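Local atomic coordinates of putative OmpA family lipoprotein (Burkholderia cenocepacia, PDB entry 5LKW), a protein that probably anchors the outer membrane to peptidoglycan as the Pal component of the Tol-Pal system, binding diaminopimelic acid through its OmpA-like domain. Residues 35-43 against 79-90. Numbering follows the deposited sequence.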
ATOM      1  N   MET A  35      -7.784   3.117  -5.918  1.00 30.09           N
ATOM      2  CA  MET A  35      -7.756   1.665  -6.162  1.00 29.76           C
ATOM      3  C   MET A  35      -8.238   1.360  -7.616  1.00 30.94           C
ATOM      4  O   MET A  35      -7.701   0.472  -8.303  1.00 29.62           O
ATOM      5  CB  MET A  35      -8.667   0.910  -5.163  1.00 29.47           C
ATOM      6  CG  MET A  35      -8.244   0.848  -3.627  1.00 30.02           C
ATOM      7  SD  MET A  35      -6.619   0.137  -3.368  1.00 30.06           S
ATOM      8  CE  MET A  35      -5.560   1.560  -3.757  1.00 26.54           C
ATOM      9  N   GLN A  36      -9.256   2.105  -8.049  1.00 31.40           N
ATOM     10  CA  GLN A  36      -9.856   1.961  -9.372  1.00 32.23           C
ATOM     11  C   GLN A  36      -8.884   2.370 -10.457  1.00 33.36           C
ATOM     12  O   GLN A  36      -8.731   1.671 -11.473  1.00 32.67           O
ATOM     13  CB  GLN A  36     -11.159   2.767  -9.429  1.00 32.80           C
ATOM     14  CG  GLN A  36     -12.093   2.260  -8.335  1.00 36.69           C
ATOM     15  CD  GLN A  36     -13.530   2.694  -8.439  1.00 43.70           C
ATOM     16  OE1 GLN A  36     -13.904   3.760  -7.912  1.00 48.41           O
ATOM     17  NE2 GLN A  36     -14.377   1.836  -9.049  1.00 44.18           N
ATOM     18  N   GLN A  37      -8.200   3.492 -10.229  1.00 33.36           N
ATOM     19  CA  GLN A  37      -7.186   3.908 -11.158  1.00 33.95           C
ATOM     20  C   GLN A  37      -6.098   2.861 -11.299  1.00 32.46           C
ATOM     21  O   GLN A  37      -5.802   2.406 -12.425  1.00 31.66           O
ATOM     22  CB  GLN A  37      -6.620   5.272 -10.783  1.00 34.04           C
ATOM     23  CG  GLN A  37      -7.301   6.407 -11.535  1.00 40.16           C
ATOM     24  CD  GLN A  37      -7.763   7.540 -10.631  1.00 48.19           C
ATOM     25  OE1 GLN A  37      -7.647   7.470  -9.399  1.00 51.01           O
ATOM     26  NE2 GLN A  37      -8.306   8.597 -11.243  1.00 49.31           N
ATOM     27  N   HIS A  38      -5.505   2.470 -10.177  1.00 30.41           N
ATOM     28  CA  HIS A  38      -4.477   1.431 -10.249  1.00 31.01           C
ATOM     29  C   HIS A  38      -4.950   0.115 -10.857  1.00 30.48           C
ATOM     30  O   HIS A  38      -4.235  -0.441 -11.686  1.00 29.81           O
ATOM     31  CB  HIS A  38      -3.722   1.261  -8.935  1.00 29.71           C
ATOM     32  CG  HIS A  38      -2.725   2.357  -8.701  1.00 30.60           C
ATOM     33  ND1 HIS A  38      -3.043   3.527  -8.038  1.00 30.78           N
ATOM     34  CD2 HIS A  38      -1.436   2.489  -9.104  1.00 28.87           C
ATOM     35  CE1 HIS A  38      -1.980   4.311  -8.005  1.00 26.76           C
ATOM     36  NE2 HIS A  38      -0.997   3.711  -8.656  1.00 31.10           N
ATOM     37  N   ALA A  39      -6.143  -0.342 -10.444  1.00 30.82           N
ATOM     38  CA  ALA A  39      -6.768  -1.559 -10.975  1.00 32.38           C
ATOM     39  C   ALA A  39      -6.906  -1.509 -12.509  1.00 33.62           C
ATOM     40  O   ALA A  39      -6.588  -2.485 -13.187  1.00 32.38           O
ATOM     41  CB  ALA A  39      -8.124  -1.811 -10.336  1.00 32.43           C
ATOM     42  N   GLN A  40      -7.378  -0.377 -13.023  1.00 34.58           N
ATOM     43  CA  GLN A  40      -7.563  -0.193 -14.458  1.00 37.17           C
ATOM     44  C   GLN A  40      -6.212  -0.302 -15.171  1.00 37.50           C
ATOM     45  O   GLN A  40      -6.082  -1.042 -16.151  1.00 38.03           O
ATOM     46  CB  GLN A  40      -8.244   1.158 -14.751  1.00 37.66           C
ATOM     47  CG  GLN A  40      -8.812   1.354 -16.160  1.00 40.79           C
ATOM     48  CD  GLN A  40      -9.569   0.141 -16.691  1.00 46.29           C
ATOM     49  OE1 GLN A  40     -10.464  -0.401 -16.029  1.00 50.09           O
ATOM     50  NE2 GLN A  40      -9.224  -0.275 -17.907  1.00 47.74           N
ATOM     51  N   TYR A  41      -5.200   0.393 -14.654  1.00 37.28           N
ATOM     52  CA  TYR A  41      -3.860   0.250 -15.184  1.00 37.29           C
ATOM     53  C   TYR A  41      -3.383  -1.214 -15.194  1.00 37.09           C
ATOM     54  O   TYR A  41      -2.999  -1.736 -16.243  1.00 37.02           O
ATOM     55  CB  TYR A  41      -2.864   1.177 -14.476  1.00 37.79           C
ATOM     56  CG  TYR A  41      -1.474   1.034 -15.038  1.00 38.87           C
ATOM     57  CD1 TYR A  41      -0.950   1.974 -15.927  1.00 39.82           C
ATOM     58  CD2 TYR A  41      -0.696  -0.050 -14.701  1.00 39.25           C
ATOM     59  CE1 TYR A  41       0.331   1.842 -16.441  1.00 40.21           C
ATOM     60  CE2 TYR A  41       0.586  -0.204 -15.218  1.00 43.88           C
ATOM     61  CZ  TYR A  41       1.100   0.741 -16.078  1.00 44.07           C
ATOM     62  OH  TYR A  41       2.385   0.555 -16.580  1.00 46.80           O
ATOM     63  N   LEU A  42      -3.446  -1.880 -14.049  1.00 36.65           N
ATOM     64  CA  LEU A  42      -3.071  -3.294 -13.939  1.00 36.97           C
ATOM     65  C   LEU A  42      -3.776  -4.292 -14.932  1.00 37.48           C
ATOM     66  O   LEU A  42      -3.109  -5.066 -15.631  1.00 37.99           O
ATOM     67  CB  LEU A  42      -3.177  -3.767 -12.480  1.00 36.07           C
ATOM     68  CG  LEU A  42      -2.059  -3.222 -11.551  1.00 35.22           C
ATOM     69  CD1 LEU A  42      -2.324  -3.565 -10.087  1.00 34.86           C
ATOM     70  CD2 LEU A  42      -0.668  -3.700 -11.967  1.00 33.61           C
ATOM     71  N   LYS A  43      -5.106  -4.276 -14.944  1.00 37.88           N
ATOM     72  CA  LYS A  43      -5.934  -5.108 -15.830  1.00 38.78           C
ATOM     73  C   LYS A  43      -5.629  -4.913 -17.315  1.00 39.49           C
ATOM     74  O   LYS A  43      -5.682  -5.865 -18.112  1.00 41.00           O
ATOM     75  CB  LYS A  43      -7.410  -4.795 -15.578  1.00 37.76           C
ATOM     76  CG  LYS A  43      -8.033  -5.561 -14.399  1.00 38.72           C
ATOM     77  CD  LYS A  43      -9.526  -5.177 -14.186  1.00 37.56           C
ATOM     78  CE  LYS A  43      -9.637  -3.720 -13.750  1.00 38.48           C
ATOM     79  NZ  LYS A  43     -10.912  -3.011 -14.104  1.00 39.15           N
ATOM     80  N   ALA A  79      -8.639  -5.096  -2.136  1.00 27.30           N
ATOM     81  CA  ALA A  79      -9.392  -4.025  -2.809  1.00 27.94           C
ATOM     82  C   ALA A  79      -9.128  -3.995  -4.292  1.00 27.81           C
ATOM     83  O   ALA A  79     -10.014  -3.654  -5.067  1.00 27.72           O
ATOM     84  CB  ALA A  79      -9.049  -2.640  -2.215  1.00 28.13           C
ATOM     85  N   MET A  80      -7.896  -4.293  -4.711  1.00 28.15           N
ATOM     86  CA  MET A  80      -7.654  -4.363  -6.161  1.00 28.86           C
ATOM     87  C   MET A  80      -8.115  -5.696  -6.766  1.00 28.39           C
ATOM     88  O   MET A  80      -8.657  -5.704  -7.847  1.00 29.61           O
ATOM     89  CB  MET A  80      -6.205  -3.988  -6.543  1.00 29.43           C
ATOM     90  CG  MET A  80      -5.879  -2.505  -6.233  1.00 28.51           C
ATOM     91  SD  MET A  80      -4.423  -1.869  -7.102  1.00 28.11           S
ATOM     92  CE  MET A  80      -3.094  -2.837  -6.422  1.00 29.19           C
ATOM     93  N   ALA A  81      -7.946  -6.791  -6.036  1.00 28.18           N
ATOM     94  CA  ALA A  81      -8.516  -8.114  -6.392  1.00 29.45           C
ATOM     95  C   ALA A  81      -9.974  -8.026  -6.749  1.00 30.16           C
ATOM     96  O   ALA A  81     -10.396  -8.466  -7.822  1.00 30.80           O
ATOM     97  CB  ALA A  81      -8.345  -9.111  -5.247  1.00 28.80           C
ATOM     98  N   LEU A  82     -10.727  -7.421  -5.840  1.00 29.87           N
ATOM     99  CA  LEU A  82     -12.145  -7.154  -6.013  1.00 30.98           C
ATOM    100  C   LEU A  82     -12.473  -6.358  -7.251  1.00 31.65           C
ATOM    101  O   LEU A  82     -13.550  -6.547  -7.830  1.00 32.72           O
ATOM    102  CB  LEU A  82     -12.705  -6.424  -4.788  1.00 30.08           C
ATOM    103  CG  LEU A  82     -13.136  -7.484  -3.799  1.00 31.59           C
ATOM    104  CD1 LEU A  82     -13.474  -6.858  -2.444  1.00 28.75           C
ATOM    105  CD2 LEU A  82     -14.340  -8.262  -4.398  1.00 30.72           C
ATOM    106  N   LEU A  83     -11.553  -5.485  -7.668  1.00 30.46           N
ATOM    107  CA  LEU A  83     -11.755  -4.740  -8.916  1.00 31.33           C
ATOM    108  C   LEU A  83     -11.302  -5.517 -10.149  1.00 30.76           C
ATOM    109  O   LEU A  83     -11.266  -4.981 -11.237  1.00 30.99           O
ATOM    110  CB  LEU A  83     -11.136  -3.346  -8.868  1.00 28.80           C
ATOM    111  CG  LEU A  83     -11.690  -2.452  -7.757  1.00 30.79           C
ATOM    112  CD1 LEU A  83     -10.768  -1.301  -7.471  1.00 26.09           C
ATOM    113  CD2 LEU A  83     -13.125  -1.920  -8.053  1.00 31.38           C
ATOM    114  N   GLY A  84     -10.957  -6.780  -9.964  1.00 33.20           N
ATOM    115  CA  GLY A  84     -10.595  -7.667 -11.102  1.00 34.21           C
ATOM    116  C   GLY A  84      -9.147  -7.762 -11.536  1.00 34.82           C
ATOM    117  O   GLY A  84      -8.865  -8.305 -12.625  1.00 35.16           O
ATOM    118  N   VAL A  85      -8.212  -7.240 -10.729  1.00 34.02           N
ATOM    119  CA  VAL A  85      -6.792  -7.447 -11.015  1.00 33.87           C
ATOM    120  C   VAL A  85      -6.451  -8.914 -10.743  1.00 34.34           C
ATOM    121  O   VAL A  85      -6.928  -9.484  -9.782  1.00 34.60           O
ATOM    122  CB  VAL A  85      -5.843  -6.509 -10.159  1.00 33.83           C
ATOM    123  CG1 VAL A  85      -4.401  -6.821 -10.454  1.00 32.32           C
ATOM    124  CG2 VAL A  85      -6.121  -5.037 -10.432  1.00 33.53           C
ATOM    125  N   ASN A  86      -5.642  -9.528 -11.613  1.00 36.01           N
ATOM    126  CA  ASN A  86      -5.133 -10.892 -11.373  1.00 36.60           C
ATOM    127  C   ASN A  86      -4.192 -10.930 -10.209  1.00 36.39           C
ATOM    128  O   ASN A  86      -3.250 -10.144 -10.161  1.00 36.24           O
ATOM    129  CB  ASN A  86      -4.282 -11.378 -12.552  1.00 37.46           C
ATOM    130  CG  ASN A  86      -5.051 -11.451 -13.828  1.00 40.22           C
ATOM    131  OD1 ASN A  86      -5.862 -12.351 -14.006  1.00 43.36           O
ATOM    132  ND2 ASN A  86      -4.796 -10.507 -14.741  1.00 40.28           N
ATOM    133  N   ASP A  87      -4.393 -11.908  -9.332  1.00 36.96           N
ATOM    134  CA  ASP A  87      -3.465 -12.198  -8.239  0.53 37.15           C
ATOM    135  C   ASP A  87      -2.031 -12.295  -8.704  1.00 36.77           C
ATOM    136  O   ASP A  87      -1.117 -11.943  -7.935  1.00 35.41           O
ATOM    137  CB  ASP A  87      -3.817 -13.520  -7.569  1.00 38.03           C
ATOM    138  CG  ASP A  87      -5.281 -13.601  -7.181  1.00 42.22           C
ATOM    139  OD1 ASP A  87      -5.902 -12.520  -6.937  1.00 43.67           O
ATOM    140  OD2 ASP A  87      -5.812 -14.748  -7.144  1.00 45.36           O
ATOM    141  N   SER A  88      -1.823 -12.823  -9.930  1.00 35.06           N
ATOM    142  CA  SER A  88      -0.475 -12.976 -10.483  1.00 34.32           C
ATOM    143  C   SER A  88       0.243 -11.639 -10.723  1.00 32.98           C
ATOM    144  O   SER A  88       1.452 -11.618 -10.917  1.00 33.02           O
ATOM    145  CB  SER A  88      -0.497 -13.752 -11.811  1.00 34.45           C
ATOM    146  OG  SER A  88      -0.982 -12.900 -12.840  1.00 33.88           O
ATOM    147  N   GLN A  89      -0.470 -10.515 -10.733  1.00 32.00           N
ATOM    148  CA  GLN A  89       0.261  -9.260 -10.901  1.00 30.47           C
ATOM    149  C   GLN A  89       0.524  -8.530  -9.578  1.00 31.07           C
ATOM    150  O   GLN A  89       1.037  -7.409  -9.586  1.00 30.38           O
ATOM    151  CB  GLN A  89      -0.412  -8.345 -11.904  1.00 30.86           C
ATOM    152  CG  GLN A  89      -0.521  -8.888 -13.326  1.00 29.09           C
ATOM    153  CD  GLN A  89      -1.457  -8.022 -14.159  1.00 28.93           C
ATOM    154  OE1 GLN A  89      -2.608  -8.380 -14.384  1.00 29.43           O
ATOM    155  NE2 GLN A  89      -0.995  -6.836 -14.538  1.00 30.51           N
ATOM    156  N   MET A  90       0.175  -9.172  -8.455  1.00 30.56           N
ATOM    157  CA  MET A  90       0.175  -8.513  -7.147  1.00 30.44           C
ATOM    158  C   MET A  90       0.859  -9.396  -6.143  1.00 31.03           C
ATOM    159  O   MET A  90       0.573 -10.600  -6.070  1.00 31.62           O
ATOM    160  CB  MET A  90      -1.269  -8.276  -6.692  1.00 30.32           C
ATOM    161  CG  MET A  90      -1.960  -7.184  -7.496  1.00 28.47           C
ATOM    162  SD  MET A  90      -3.546  -6.783  -6.823  1.00 25.11           S
ATOM    163  CE  MET A  90      -4.363  -8.428  -6.936  1.00 29.19           C
TER
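In the OmpA-like domain of this lipoprotein, helix 32-44 packs against the C-terminal end of helix 62-82 and the loop leading from it into strand 90-96. The knob is Met80, whose side chain fits into a hole made by Met35, His38, Ala39 and Leu42. With CG beside the backbone N (chi1 -65°) and the chain straight as far as SD, its sulfur comes within 3.7 Å of His38 CB, and the final bend at chi3 brings CE to 3.8 Å from Leu42 CD1. Met35 crosses Met80 at about a right angle, its CG resting 3.8 Å from Ala79 CB. The small Ala39 lets the chains come close: its CB lies 3.7 Å from Leu83 CB, while Val85 CG2 packs onto the backbone at Ala39 CA. Leu83 also reaches toward the preceding turn of helix 32-44, CD1 lying over the carbonyl of Met35 and against CG of Gln36. Leu42 CB meets both methyls of Val85.

Helix 62-82 ends in a Schellman motif, with Gly84 at positive phi, Val85 N bonded to Met80 O and Gly84 N to Ala81 O. The aliphatic part of Lys43 lies over this turn, CG 3.4 Å from Gly84 O. Gln89 NE2 donates across the contact to Leu42 O (3.0 Å, 165° at the hydrogen), approaching from above the carbonyl plane. The same amide nitrogen also binds Arg48 O, while Asn86 ND2 donates to Gln89 OE1, so the amide is fixed at both ends. Leu42 and Met80 continue inward to strand 50-55, making this a join between two helices that cover the mixed sheet of the alpha/beta OmpA-like fold, well away from the diaminopimelic acid pocket.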